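Local structure of BH2851 (Bacillus halodurans, 2GFG) at residues E87-L90 against A91-A95. The protein is of unknown function but, as a CYTH-family antiparallel barrel and possible adenylate cyclase, probably acts on triphosphate-containing substrates. Residues are numbered along the deposited sequence; the frame is centred on the assembly and turned at random.
Sequences EAKL and ALESA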
loop_
_atom_site.group_PDB
_atom_site.type_symbol
_atom_site.label_atom_id
_atom_site.label_comp_id
_atom_site.label_asym_id
_atom_site.label_seq_id
_atom_site.Cartn_x
_atom_site.Cartn_y
_atom_site.Cartn_z
ATOM N N GLU A 87 11.865 17.509 -1.556
ATOM C CA GLU A 87 12.264 16.289 -2.258
ATOM C C GLU A 87 11.065 15.594 -2.869
ATOM O O GLU A 87 11.116 15.152 -4.011
ATOM C CB GLU A 87 13.003 15.340 -1.303
ATOM C CG GLU A 87 14.361 15.875 -0.849
ATOM C CD GLU A 87 15.084 14.938 0.121
ATOM O OE1 GLU A 87 14.423 14.336 0.988
ATOM O OE2 GLU A 87 16.326 14.842 0.031
ATOM N N ALA A 88 9.978 15.520 -2.104
ATOM C CA ALA A 88 8.727 14.926 -2.576
ATOM C C ALA A 88 8.170 15.691 -3.791
ATOM O O ALA A 88 7.779 15.086 -4.789
ATOM C CB ALA A 88 7.691 14.904 -1.442
ATOM N N LYS A 89 8.172 17.017 -3.700
ATOM C CA LYS A 89 7.656 17.874 -4.777
ATOM C C LYS A 89 8.509 17.769 -6.059
ATOM O O LYS A 89 7.965 17.668 -7.165
ATOM C CB LYS A 89 7.569 19.329 -4.301
ATOM C CG LYS A 89 6.772 20.244 -5.230
ATOM C CD LYS A 89 6.129 21.425 -4.472
ATOM C CE LYS A 89 7.123 22.519 -4.164
ATOM N NZ LYS A 89 7.286 23.462 -5.309
ATOM N N LEU A 90 9.838 17.793 -5.898
ATOM C CA LEU A 90 10.771 17.595 -7.039
ATOM C C LEU A 90 10.523 16.276 -7.757
ATOM O O LEU A 90 10.535 16.223 -8.978
ATOM C CB LEU A 90 12.227 17.648 -6.571
ATOM C CG LEU A 90 12.845 19.025 -6.507
ATOM C CD1 LEU A 90 14.085 19.001 -5.666
ATOM C CD2 LEU A 90 13.151 19.556 -7.936
ATOM N N ALA A 91 10.340 15.209 -6.981
ATOM C CA ALA A 91 10.059 13.878 -7.536
ATOM C C ALA A 91 8.730 13.866 -8.282
ATOM O O ALA A 91 8.652 13.391 -9.415
ATOM C CB ALA A 91 10.053 12.825 -6.422
ATOM N N LEU A 92 7.700 14.442 -7.659
ATOM C CA LEU A 92 6.352 14.477 -8.238
ATOM C C LEU A 92 6.262 15.343 -9.484
ATOM O O LEU A 92 5.649 14.947 -10.457
ATOM C CB LEU A 92 5.333 14.978 -7.199
ATOM C CG LEU A 92 5.071 14.026 -6.032
ATOM C CD1 LEU A 92 4.466 14.781 -4.821
ATOM C CD2 LEU A 92 4.185 12.914 -6.453
ATOM N N GLU A 93 6.902 16.517 -9.452
ATOM C CA GLU A 93 6.754 17.517 -10.537
ATOM C C GLU A 93 7.749 17.344 -11.688
ATOM O O GLU A 93 7.427 17.668 -12.840
ATOM C CB GLU A 93 6.869 18.935 -9.969
ATOM C CG GLU A 93 5.741 19.301 -9.004
ATOM C CD GLU A 93 5.868 20.726 -8.428
ATOM O OE1 GLU A 93 6.989 21.304 -8.457
ATOM O OE2 GLU A 93 4.851 21.247 -7.919
ATOM N N SER A 94 8.968 16.891 -11.377
ATOM C CA SER A 94 10.049 16.853 -12.381
ATOM C C SER A 94 10.812 15.509 -12.444
ATOM O O SER A 94 11.868 15.428 -13.065
ATOM C CB SER A 94 11.032 18.000 -12.119
ATOM O OG SER A 94 11.647 17.862 -10.855
ATOM N N ALA A 95 10.258 14.464 -11.821
ATOM C CA ALA A 95 10.879 13.115 -11.831
ATOM C C ALA A 95 12.360 13.077 -11.321
ATOM O O ALA A 95 13.136 12.187 -11.720
ATOM C CB ALA A 95 10.776 12.494 -13.237
#
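The carbonyl oxygen of Leu90 is gripped twice by Ser94, at 2.7 Å from OG and 2.9 Å from the backbone N. The amide approaches from above the carbonyl plane, while the hydroxyl lies much nearer that plane, at a C=O...OG angle of 132°. A chi1 of 62° sets OG between the backbone N and the carbonyl carbon of Ser94, folded back over the preceding turn; there it also hydrogen-bonds His96 ND1 and rests 3.7 Å from Leu90 CD2. An alanine here would lack the hydroxyl, probably leaving the Leu90 oxygen with the amide alone of these two donors and His96 ND1 without this partner. Earlier in the turn, Glu93 N meets Lys89 O at 2.8 Å. Alongside, the side chains of the same two residues cross obliquely, with CG of Lys89 3.4 Å from CD of Glu93, so aliphatic carbon packs against the carboxylate. The lysine chain, bent at chi3 and chi4, brings NZ to 3.8 Å from Glu93 OE1, a long salt bridge on an exposed face. CG and CD1 of Leu92 touch Ala88 O, the acceptor of Leu92 N, and its side chain reaches His39 and Phe41 of strand 34-42, joining helix 85-94 to the barrel. A serine hydroxyl bonding back to the carbonyl four residues earlier is common in helices; here it reinforces the last turn before Ala95 adopts positive phi.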